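Local structure of exported protein (Bacteroides fragilis, 3MSW) at residues 54-59 with 67-72; 20-25 with 39-44; 77-82 with 103-108; 110-115 with 131-136. The protein is of unknown function but is probably exported, its chain folding into a single-layer antiparallel beta-sheet built from successive hairpins. All coordinates share one frame; numbering follows the deposited sequence. Where two conformers were deposited one is given.

Contact 1: residues 54-59 with 67-72; sequences KSTYAW and ETESRT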
# COMPACT_ATOMS: atom_id res chain seq x y z
N LYS A 54 4.85 3.74 2.83
CA LYS A 54 4.61 3.86 1.41
C LYS A 54 3.54 4.92 1.23
O LYS A 54 2.45 4.77 1.77
CB LYS A 54 4.13 2.53 0.83
CG LYS A 54 3.76 2.65 -0.65
CD LYS A 54 3.29 1.29 -1.15
CE LYS A 54 2.18 1.37 -2.13
NZ LYS A 54 1.78 0.01 -2.59
N SER A 55 3.86 6.00 0.52
CA SER A 55 2.90 7.05 0.22
C SER A 55 2.52 6.92 -1.24
O SER A 55 3.39 6.82 -2.10
CB SER A 55 3.51 8.42 0.51
OG SER A 55 3.80 8.51 1.90
N THR A 56 1.21 6.96 -1.54
CA THR A 56 0.68 6.82 -2.89
C THR A 56 0.09 8.15 -3.39
O THR A 56 -0.66 8.82 -2.67
CB THR A 56 -0.40 5.70 -2.86
OG1 THR A 56 0.20 4.48 -2.42
CG2 THR A 56 -1.05 5.48 -4.18
N TYR A 57 0.39 8.49 -4.65
CA TYR A 57 -0.06 9.72 -5.29
C TYR A 57 -0.74 9.35 -6.58
O TYR A 57 -0.34 8.40 -7.25
CB TYR A 57 1.11 10.71 -5.57
CG TYR A 57 1.85 11.07 -4.30
CD1 TYR A 57 1.45 12.15 -3.52
CD2 TYR A 57 2.90 10.28 -3.83
CE1 TYR A 57 2.04 12.42 -2.29
CE2 TYR A 57 3.54 10.57 -2.62
CZ TYR A 57 3.10 11.64 -1.85
OH TYR A 57 3.70 11.91 -0.65
N ALA A 58 -1.81 10.09 -6.90
CA ALA A 58 -2.56 9.86 -8.12
C ALA A 58 -2.36 11.10 -9.00
O ALA A 58 -2.29 12.23 -8.49
CB ALA A 58 -4.03 9.67 -7.79
N TRP A 59 -2.25 10.90 -10.33
CA TRP A 59 -2.11 12.01 -11.27
C TRP A 59 -3.43 12.72 -11.42
O TRP A 59 -4.44 12.11 -11.80
CB TRP A 59 -1.61 11.54 -12.64
CG TRP A 59 -1.22 12.70 -13.53
CD1 TRP A 59 -1.89 13.15 -14.63
CD2 TRP A 59 -0.07 13.55 -13.38
NE1 TRP A 59 -1.23 14.23 -15.18
CE2 TRP A 59 -0.10 14.48 -14.44
CE3 TRP A 59 0.99 13.61 -12.45
CZ2 TRP A 59 0.90 15.45 -14.62
CZ3 TRP A 59 1.96 14.59 -12.61
CH2 TRP A 59 1.90 15.51 -13.67
N GLU A 67 -1.35 14.27 -6.58
CA GLU A 67 -2.17 14.51 -5.40
C GLU A 67 -2.10 13.32 -4.48
O GLU A 67 -2.11 12.19 -4.97
CB GLU A 67 -3.61 14.78 -5.77
CG GLU A 67 -4.10 16.11 -5.25
CD GLU A 67 -4.99 16.83 -6.22
OE1 GLU A 67 -5.91 16.18 -6.77
OE2 GLU A 67 -4.77 18.04 -6.45
N THR A 68 -2.02 13.59 -3.17
CA THR A 68 -1.95 12.59 -2.10
C THR A 68 -3.22 11.71 -2.17
O THR A 68 -4.35 12.24 -2.22
CB THR A 68 -1.86 13.32 -0.74
OG1 THR A 68 -0.84 14.32 -0.77
CG2 THR A 68 -1.61 12.38 0.39
N GLU A 69 -3.02 10.40 -2.24
CA GLU A 69 -4.13 9.45 -2.32
C GLU A 69 -4.23 8.61 -1.05
O GLU A 69 -5.31 8.51 -0.44
CB GLU A 69 -3.98 8.56 -3.57
CG GLU A 69 -4.99 7.41 -3.63
CD GLU A 69 -5.01 6.58 -4.90
OE1 GLU A 69 -5.17 7.15 -5.99
OE2 GLU A 69 -4.98 5.33 -4.78
N SER A 70 -3.11 8.01 -0.63
CA SER A 70 -3.12 7.13 0.52
C SER A 70 -1.74 6.94 1.14
O SER A 70 -0.74 7.38 0.57
CB SER A 70 -3.69 5.76 0.14
OG SER A 70 -2.82 5.06 -0.72
N ARG A 71 -1.71 6.27 2.31
CA ARG A 71 -0.47 5.97 3.01
C ARG A 71 -0.57 4.57 3.63
O ARG A 71 -1.63 4.23 4.16
CB ARG A 71 -0.24 7.03 4.09
CG ARG A 71 1.03 6.83 4.89
CD ARG A 71 1.48 8.12 5.51
NE ARG A 71 2.18 8.94 4.54
CZ ARG A 71 2.67 10.15 4.80
NH1 ARG A 71 2.54 10.68 6.01
NH2 ARG A 71 3.29 10.84 3.84
N THR A 72 0.51 3.74 3.51
CA THR A 72 0.57 2.40 4.08
C THR A 72 1.78 2.36 4.99
O THR A 72 2.90 2.68 4.57
CB THR A 72 0.65 1.32 2.98
OG1 THR A 72 -0.45 1.46 2.09
CG2 THR A 72 0.65 -0.10 3.56
O HOH W 1 -0.54 3.62 0.14
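Thr56 and Ser70 face each other as a hydrogen-bonded antiparallel pair, with Thr56 N giving a nearly straight bond to Ser70 O (2.9 Å). Packing is tight here: Ser70 OG, held between the backbone N and the carbonyl carbon (chi1 69°), lies 3.3 Å from Thr56 CB. One water joins this side of the sheet, at 2.8 Å from both Thr56 OG1 and Ser70 OG, and also bonds to Thr72 OG1. Just beyond, the register slips by one residue. Thr56 O accepts from both Glu69 N and Ser70 N, a classic beta bulge in the hairpin of strands 51-60 and 65-77. The extra residue points Glu69 CB toward 54-59, near Thr56 O; OE1 of its extended chain lies 3.3 Å from Ala58 CB and forms a salt bridge with Lys39 of strand 35-46, beyond strand 51-60. On the other face Arg71 bends at chi3 (-80°) and offers NE and NH2 side-on to one atom, the buried Ser55 OG, each at 3.1 Å. The partly exposed end is looser. Tyr57 and Thr68 lie side by side, pointing the same way, with ring atom CE1 3.8 Å from Thr68 OG1. The Glu67 side chain comes near its partner strand only through CB, 4.0 Å from Ala58 O; in one of two conformers its carboxylate turns to Asn60 and Lys63.

Contact 2: residues 20-25 with 39-44; sequences VCREIY and KMYKYS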
# COMPACT_ATOMS: atom_id res chain seq x y z
N VAL A 20 12.89 3.24 -3.75
CA VAL A 20 12.44 4.49 -3.12
C VAL A 20 11.27 5.15 -3.87
O VAL A 20 10.53 5.95 -3.31
CB VAL A 20 13.60 5.49 -2.81
CG1 VAL A 20 14.57 4.90 -1.78
CG2 VAL A 20 14.33 5.94 -4.08
N CYS A 21 11.11 4.82 -5.14
CA CYS A 21 10.00 5.38 -5.91
C CYS A 21 9.58 4.43 -6.98
O CYS A 21 10.42 3.82 -7.63
CB CYS A 21 10.38 6.74 -6.50
SG CYS A 21 9.04 7.51 -7.45
N ARG A 22 8.27 4.29 -7.18
CA ARG A 22 7.77 3.49 -8.28
C ARG A 22 6.72 4.35 -8.98
O ARG A 22 5.75 4.77 -8.33
CB ARG A 22 7.15 2.14 -7.83
CG ARG A 22 6.36 1.49 -9.02
CD ARG A 22 6.01 0.04 -8.70
NE ARG A 22 7.24 -0.72 -8.53
CZ ARG A 22 7.30 -1.97 -8.11
NH1 ARG A 22 6.19 -2.64 -7.83
NH2 ARG A 22 8.47 -2.58 -7.97
N GLU A 23 6.92 4.61 -10.28
CA GLU A 23 5.95 5.40 -11.04
C GLU A 23 5.21 4.51 -12.02
O GLU A 23 5.83 3.73 -12.73
CB GLU A 23 6.64 6.58 -11.74
CG GLU A 23 5.60 7.56 -12.28
CD GLU A 23 6.16 8.86 -12.84
OE1 GLU A 23 7.29 9.23 -12.46
OE2 GLU A 23 5.47 9.50 -13.66
N ILE A 24 3.87 4.62 -12.06
CA ILE A 24 3.00 3.82 -12.91
C ILE A 24 2.53 4.64 -14.07
O ILE A 24 2.02 5.74 -13.87
CB ILE A 24 1.79 3.23 -12.12
CG1 ILE A 24 2.19 2.59 -10.74
CG2 ILE A 24 0.88 2.33 -13.00
CD1 ILE A 24 3.02 1.41 -10.77
N TYR A 25 2.60 4.06 -15.28
CA TYR A 25 2.17 4.71 -16.54
C TYR A 25 1.22 3.87 -17.31
O TYR A 25 1.25 2.66 -17.22
CB TYR A 25 3.37 4.94 -17.48
CG TYR A 25 4.50 5.76 -16.90
CD1 TYR A 25 5.52 5.16 -16.17
CD2 TYR A 25 4.58 7.13 -17.13
CE1 TYR A 25 6.56 5.91 -15.63
CE2 TYR A 25 5.63 7.89 -16.63
CZ TYR A 25 6.63 7.27 -15.88
OH TYR A 25 7.65 8.01 -15.36
N LYS A 39 0.09 6.88 -11.43
CA LYS A 39 0.27 6.70 -10.00
C LYS A 39 1.74 6.76 -9.67
O LYS A 39 2.59 6.48 -10.52
CB LYS A 39 -0.29 5.29 -9.61
CG LYS A 39 -1.13 5.24 -8.33
CD LYS A 39 -2.49 5.93 -8.51
CE LYS A 39 -3.67 4.99 -8.41
NZ LYS A 39 -4.92 5.76 -8.53
N MSE A 40 2.04 7.18 -8.44
CA MSE A 40 3.41 7.18 -7.94
C MSE A 40 3.48 6.75 -6.48
O MSE A 40 2.72 7.25 -5.64
CB MSE A 40 4.10 8.51 -8.15
CG MSE A 40 5.59 8.46 -7.71
SE MSE A 40 6.34 10.04 -8.24
CE MSE A 40 5.40 11.27 -7.00
N TYR A 41 4.40 5.82 -6.18
CA TYR A 41 4.62 5.35 -4.82
C TYR A 41 5.98 5.81 -4.38
O TYR A 41 6.96 5.63 -5.11
CB TYR A 41 4.56 3.82 -4.73
CG TYR A 41 3.36 3.19 -5.39
CD1 TYR A 41 2.07 3.62 -5.09
CD2 TYR A 41 3.50 2.08 -6.22
CE1 TYR A 41 0.95 3.00 -5.65
CE2 TYR A 41 2.38 1.46 -6.80
CZ TYR A 41 1.11 1.93 -6.51
OH TYR A 41 0.01 1.33 -7.07
N LYS A 42 6.03 6.39 -3.19
CA LYS A 42 7.27 6.85 -2.55
C LYS A 42 7.48 6.01 -1.30
O LYS A 42 6.56 5.87 -0.49
CB LYS A 42 7.20 8.34 -2.18
CG LYS A 42 7.07 9.28 -3.39
CD LYS A 42 8.42 9.47 -4.09
CE LYS A 42 8.33 10.48 -5.20
NZ LYS A 42 9.42 10.31 -6.19
N TYR A 43 8.67 5.42 -1.13
CA TYR A 43 8.95 4.57 0.03
C TYR A 43 9.95 5.19 0.99
O TYR A 43 11.00 5.67 0.58
CB TYR A 43 9.45 3.19 -0.43
CG TYR A 43 8.52 2.53 -1.41
CD1 TYR A 43 8.58 2.84 -2.77
CD2 TYR A 43 7.64 1.52 -1.01
CE1 TYR A 43 7.73 2.22 -3.69
CE2 TYR A 43 6.82 0.87 -1.93
CZ TYR A 43 6.87 1.22 -3.27
OH TYR A 43 6.05 0.60 -4.18
N SER A 44 9.58 5.23 2.27
CA SER A 44 10.41 5.78 3.34
C SER A 44 10.70 4.64 4.34
O SER A 44 9.78 4.09 4.96
CB SER A 44 9.69 6.97 3.97
OG SER A 44 10.27 7.28 5.23
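In the antiparallel hairpin of strands 18-27 and 35-46, Arg22 pairs with Tyr41 through two backbone hydrogen bonds, Tyr41 N to Arg22 O being 2.7 Å. On the same face the aliphatic part of Arg22 passes obliquely by the Tyr41 ring, CB and CG each 4.0 Å from CD2, before its guanidinium leaves for a salt bridge with Asp12 of strand 9-15. Ile24 CD1 meets the next ring atom, Tyr41 CE2, also at 4.0 Å, and Ile24 CG1 rests against Lys39 CB. The Tyr43 ring turns an edge to the neighbouring backbone, CD1 lying 3.7 Å from Val20 C. Across this single-layer sheet, the other face gathers around the sulfur of Cys21. With SG anti to the backbone N (chi1 -179°), it meets Met40 CG at 3.6 Å; Met40 is a selenomethionine, and its SE lies 3.8 Å from the same sulfur. In one of two conformers Lys42 turns its end to Cys21, where NZ would come near SG, a doubtful contact. Further along this face, Glu23 CG lies 3.7 Å from Lys39 O, and Trp66 of strand 65-77 packs against both Glu23 and Met40.

Contact 3: residues 77-82 with 103-108; sequences YETETS and YITDNN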
# COMPACT_ATOMS: atom_id res chain seq x y z
N TYR A 77 7.74 -6.65 13.76
CA TYR A 77 7.98 -7.07 15.13
C TYR A 77 8.36 -8.56 15.10
O TYR A 77 7.74 -9.36 15.78
CB TYR A 77 6.73 -6.86 15.99
CG TYR A 77 6.14 -5.48 15.93
CD1 TYR A 77 6.61 -4.46 16.74
CD2 TYR A 77 5.03 -5.21 15.12
CE1 TYR A 77 6.04 -3.19 16.72
CE2 TYR A 77 4.44 -3.95 15.10
CZ TYR A 77 4.95 -2.94 15.90
OH TYR A 77 4.39 -1.70 15.90
N GLU A 78 9.34 -8.92 14.25
CA GLU A 78 9.94 -10.24 14.07
C GLU A 78 8.95 -11.23 13.48
O GLU A 78 8.81 -11.26 12.25
CB GLU A 78 10.59 -10.73 15.39
CG GLU A 78 11.62 -11.83 15.22
CD GLU A 78 12.24 -12.28 16.53
OE1 GLU A 78 12.96 -11.46 17.14
OE2 GLU A 78 11.96 -13.42 16.97
N THR A 79 8.24 -12.00 14.35
CA THR A 79 7.23 -12.96 13.91
C THR A 79 5.92 -12.22 13.53
O THR A 79 5.05 -12.81 12.92
CB THR A 79 6.97 -14.04 14.98
OG1 THR A 79 6.47 -13.46 16.19
CG2 THR A 79 8.19 -14.92 15.24
N GLU A 80 5.76 -10.95 13.93
CA GLU A 80 4.54 -10.20 13.64
C GLU A 80 4.79 -9.01 12.71
O GLU A 80 5.75 -8.27 12.90
CB GLU A 80 3.87 -9.75 14.94
CG GLU A 80 2.57 -8.99 14.70
CD GLU A 80 1.80 -8.53 15.92
OE1 GLU A 80 1.93 -9.17 16.98
OE2 GLU A 80 1.03 -7.55 15.79
N THR A 81 3.92 -8.84 11.71
CA THR A 81 3.95 -7.72 10.78
C THR A 81 2.56 -7.08 10.87
O THR A 81 1.54 -7.76 10.70
CB THR A 81 4.26 -8.14 9.32
OG1 THR A 81 5.51 -8.81 9.27
CG2 THR A 81 4.32 -6.94 8.35
N SER A 82 2.54 -5.78 11.09
CA SER A 82 1.30 -5.01 11.17
C SER A 82 1.32 -3.99 10.00
O SER A 82 2.33 -3.31 9.81
CB SER A 82 1.26 -4.29 12.51
OG SER A 82 0.00 -3.71 12.79
N TYR A 103 -0.02 -10.11 10.15
CA TYR A 103 0.51 -11.40 9.69
C TYR A 103 1.44 -11.93 10.76
O TYR A 103 2.42 -11.28 11.12
CB TYR A 103 1.25 -11.28 8.35
CG TYR A 103 0.45 -10.56 7.29
CD1 TYR A 103 -0.45 -11.26 6.48
CD2 TYR A 103 0.58 -9.19 7.09
CE1 TYR A 103 -1.21 -10.60 5.51
CE2 TYR A 103 -0.17 -8.52 6.13
CZ TYR A 103 -1.08 -9.23 5.36
OH TYR A 103 -1.78 -8.55 4.40
N ILE A 104 1.12 -13.11 11.29
CA ILE A 104 1.93 -13.76 12.30
C ILE A 104 2.59 -14.98 11.69
O ILE A 104 1.90 -15.85 11.16
CB ILE A 104 1.08 -14.11 13.58
CG1 ILE A 104 0.51 -12.80 14.20
CG2 ILE A 104 1.91 -14.91 14.61
CD1 ILE A 104 -0.61 -13.00 15.16
N THR A 105 3.94 -15.06 11.79
CA THR A 105 4.66 -16.25 11.32
C THR A 105 5.29 -16.97 12.51
O THR A 105 5.28 -16.44 13.63
CB THR A 105 5.77 -15.90 10.31
OG1 THR A 105 6.86 -15.29 11.01
CG2 THR A 105 5.29 -15.05 9.13
N ASP A 106 5.85 -18.16 12.28
CA ASP A 106 6.63 -18.84 13.30
C ASP A 106 8.09 -18.38 13.09
O ASP A 106 8.35 -17.51 12.25
CB ASP A 106 6.46 -20.38 13.25
CG ASP A 106 6.92 -21.10 11.99
OD1 ASP A 106 7.66 -20.49 11.20
OD2 ASP A 106 6.58 -22.29 11.83
N ASN A 107 9.04 -18.98 13.80
CA ASN A 107 10.46 -18.63 13.70
C ASN A 107 11.10 -19.04 12.36
O ASN A 107 12.23 -18.64 12.10
CB ASN A 107 11.22 -19.28 14.88
CG ASN A 107 10.83 -18.77 16.26
OD1 ASN A 107 10.91 -19.50 17.26
ND2 ASN A 107 10.44 -17.50 16.38
N ASN A 108 10.41 -19.86 11.53
CA ASN A 108 10.92 -20.29 10.21
C ASN A 108 10.29 -19.52 9.07
O ASN A 108 10.52 -19.84 7.90
CB ASN A 108 10.72 -21.81 9.99
CG ASN A 108 11.27 -22.70 11.08
OD1 ASN A 108 12.38 -22.50 11.58
ND2 ASN A 108 10.52 -23.74 11.44
O HOH W 2 7.52 -12.65 10.23
O HOH W 3 5.00 -11.42 9.95
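Thr79 O takes a 2.8 Å bond from Thr105 N, and two pairs further on Thr81 and Tyr103 exchange two backbone bonds, Thr81 N to Tyr103 O and Tyr103 N to Thr81 O. Two waters extend this polar network. One donates to Tyr103 O and is hydrogen-bonded to Thr81 OG1 at 2.7 Å; the other donates to Glu78 O and to Thr105 OG1, both at 2.8 Å, tying the turn to the end of the facing strand. Thr105 OG1 sits between its backbone N and carbonyl carbon (chi1 73°) and gives its own proton to Asp106 O, 2.9 Å away. The two segments form the open end of the hairpin of strands 80-89 and 94-105. A type II' beta turn, Tyr77 to Glu80, leads into the first strand from strand 65-77, while the second runs out into an Asx turn, in which Asp106 OD1 accepts from Asn108 N, approaching from above the carboxylate plane; OD2 is bonded to Tyr137. Side-chain packing is sparse and partly against backbone: Thr79 CB lies 3.2 Å from Thr105 O, and its methyl CG2 meets Asn107 ND2 at 3.6 Å as the two side chains pass obliquely. Glu80 CG and Ile104 CG1 come no nearer than 4.4 Å. Tyr103 brings ring atom CD2 4.0 Å from Thr81 O and packs on its other flank against Leu111 and Gln114 of strand 111-120.

Contact 4: residues 110-115 with 131-136; sequences QLIAQY and DALTPI. With PGR (R-1,2-propanediol), chain E.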
# COMPACT_ATOMS: atom_id res chain seq x y z
N GLN A 110 7.10 -19.37 8.40
CA GLN A 110 5.88 -20.02 7.93
C GLN A 110 4.71 -19.18 8.49
O GLN A 110 4.69 -18.90 9.69
CB GLN A 110 5.82 -21.46 8.47
CG GLN A 110 4.41 -22.08 8.49
CD GLN A 110 3.81 -22.29 7.11
OE1 GLN A 110 4.39 -22.93 6.25
NE2 GLN A 110 2.60 -21.84 6.91
N LEU A 111 3.74 -18.77 7.65
CA LEU A 111 2.59 -18.03 8.16
C LEU A 111 1.78 -18.91 9.11
O LEU A 111 1.47 -20.05 8.77
CB LEU A 111 1.70 -17.60 6.98
CG LEU A 111 0.53 -16.68 7.36
CD1 LEU A 111 1.05 -15.29 7.84
CD2 LEU A 111 -0.44 -16.55 6.18
N ILE A 112 1.45 -18.39 10.32
CA ILE A 112 0.60 -19.09 11.29
C ILE A 112 -0.82 -18.58 11.10
O ILE A 112 -1.74 -19.40 10.98
CB ILE A 112 1.03 -18.89 12.78
CG1 ILE A 112 2.44 -19.44 13.08
CG2 ILE A 112 -0.02 -19.56 13.71
CD1 ILE A 112 2.98 -19.00 14.45
N ALA A 113 -1.00 -17.23 11.15
CA ALA A 113 -2.32 -16.59 11.06
C ALA A 113 -2.30 -15.24 10.40
O ALA A 113 -1.31 -14.50 10.48
CB ALA A 113 -2.93 -16.47 12.45
N GLN A 114 -3.42 -14.90 9.77
CA GLN A 114 -3.57 -13.59 9.16
C GLN A 114 -4.90 -13.02 9.58
O GLN A 114 -5.87 -13.76 9.74
CB GLN A 114 -3.39 -13.63 7.63
CG GLN A 114 -4.44 -14.43 6.88
CD GLN A 114 -3.98 -14.78 5.48
OE1 GLN A 114 -3.92 -15.94 5.09
NE2 GLN A 114 -3.66 -13.77 4.69
N TYR A 115 -4.93 -11.71 9.82
CA TYR A 115 -6.07 -10.95 10.28
C TYR A 115 -6.24 -9.71 9.41
O TYR A 115 -5.23 -9.08 9.04
CB TYR A 115 -5.88 -10.50 11.75
CG TYR A 115 -5.64 -11.63 12.72
CD1 TYR A 115 -4.35 -12.09 12.97
CD2 TYR A 115 -6.68 -12.17 13.46
CE1 TYR A 115 -4.12 -13.13 13.88
CE2 TYR A 115 -6.47 -13.20 14.36
CZ TYR A 115 -5.19 -13.68 14.58
OH TYR A 115 -4.99 -14.70 15.47
N ASP A 131 -9.94 -13.63 9.84
CA ASP A 131 -8.99 -14.27 10.77
C ASP A 131 -8.87 -15.72 10.36
O ASP A 131 -9.86 -16.46 10.44
CB ASP A 131 -9.39 -14.12 12.25
CG ASP A 131 -10.61 -14.90 12.68
OD1 ASP A 131 -11.74 -14.59 12.18
OD2 ASP A 131 -10.46 -15.79 13.55
N ALA A 132 -7.69 -16.15 9.91
CA ALA A 132 -7.55 -17.55 9.50
C ALA A 132 -6.17 -18.08 9.77
O ALA A 132 -5.17 -17.38 9.57
CB ALA A 132 -7.89 -17.69 8.01
N LEU A 133 -6.13 -19.32 10.25
CA LEU A 133 -4.90 -20.06 10.46
C LEU A 133 -4.59 -20.74 9.13
O LEU A 133 -5.51 -21.01 8.34
CB LEU A 133 -5.08 -21.14 11.53
CG LEU A 133 -5.13 -20.73 13.01
CD1 LEU A 133 -5.59 -21.93 13.89
CD2 LEU A 133 -3.75 -20.31 13.52
N THR A 134 -3.32 -21.01 8.87
CA THR A 134 -2.93 -21.75 7.66
C THR A 134 -3.17 -23.25 7.93
O THR A 134 -3.12 -23.67 9.11
CB THR A 134 -1.46 -21.52 7.37
OG1 THR A 134 -0.72 -21.84 8.55
CG2 THR A 134 -1.18 -20.10 6.86
N PRO A 135 -3.36 -24.09 6.87
CA PRO A 135 -3.58 -25.54 7.10
C PRO A 135 -2.55 -26.23 8.00
O PRO A 135 -2.96 -26.96 8.89
CB PRO A 135 -3.63 -26.12 5.69
CG PRO A 135 -4.13 -25.00 4.84
CD PRO A 135 -3.47 -23.76 5.43
N ILE A 136 -1.23 -25.97 7.82
CA ILE A 136 -0.16 -26.59 8.65
C ILE A 136 -0.31 -26.26 10.16
O ILE A 136 0.08 -27.06 11.01
CB ILE A 136 1.28 -26.26 8.09
CG1 ILE A 136 2.36 -27.21 8.66
CG2 ILE A 136 1.64 -24.78 8.28
CD1 ILE A 136 3.86 -26.95 8.21
C1 PGR E . -8.52 -21.50 9.79
C2 PGR E . -9.88 -21.84 9.17
C3 PGR E . -10.16 -20.92 7.95
O1 PGR E . -8.72 -20.59 10.88
O2 PGR E . -9.84 -23.23 8.79
O HOH W 4 -3.85 -17.78 7.07
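Thr134 holds OG1 between its backbone N and carbonyl carbon (chi1 53°), placing the hydroxyl where it donates to Leu111 O at 2.8 Å. Gln110 bends at chi2 (66°), which sets its CD 3.5 Å from Ile136 CG2, and its NE2 bonds to the same oxygen in a nearly straight line, so one carbonyl is gripped by two side-chain donors. These bonds fasten the open end of the last hairpin, strands 111-120 and 125-133, where the chain leaves the sheet. The side chains of Gln110 and Thr134 reach toward each other, tip to tip, while Ile136 CG2 covers the Gln110 amide, 3.4 Å from NE2. Thr134 CG2 packs on Leu111 CD2. Regular pairing takes over at Gln114 and Ala132, which exchange two backbone bonds, and a water donates to both Gln114 OE1 and Ala132 O. On the face of Ala113 and Leu133, Leu133 CD2 lies against Ile112 CG2 (3.8 Å) and Ala113 CB, and the Tyr115 ring meets Asp131 CB at CD2, 3.6 Å away. Strand 125-133 is one of the two edge strands, and its outward backbone has taken up a propanediol, probably from the crystallisation liquor: Leu133 N donates to its O1 at 3.0 Å, with an N-H...O angle of 178°.

All four contacts pair neighbouring strands of one antiparallel sheet, following each other along the chain. Contacts 1 and 2 share a border: strands 35-46 and 51-60 are adjacent, Tyr57 N probably bonding to Met40 O. Contacts 3 and 4 adjoin likewise through strands 94-105 and 111-120, their centres about 11 Å apart, whereas contacts 2 and 4 lie on opposite sides of the chain's centre. Contact 1 is partly buried, nearest that centre and alone in having several buried residues; the other three are surface contacts. Long side chains spread over both faces in contact 2, but at open hairpin ends contact 3 relies on turn backbone and waters, contact 4 on a threonine hydroxyl and a glutamine amide at one carbonyl.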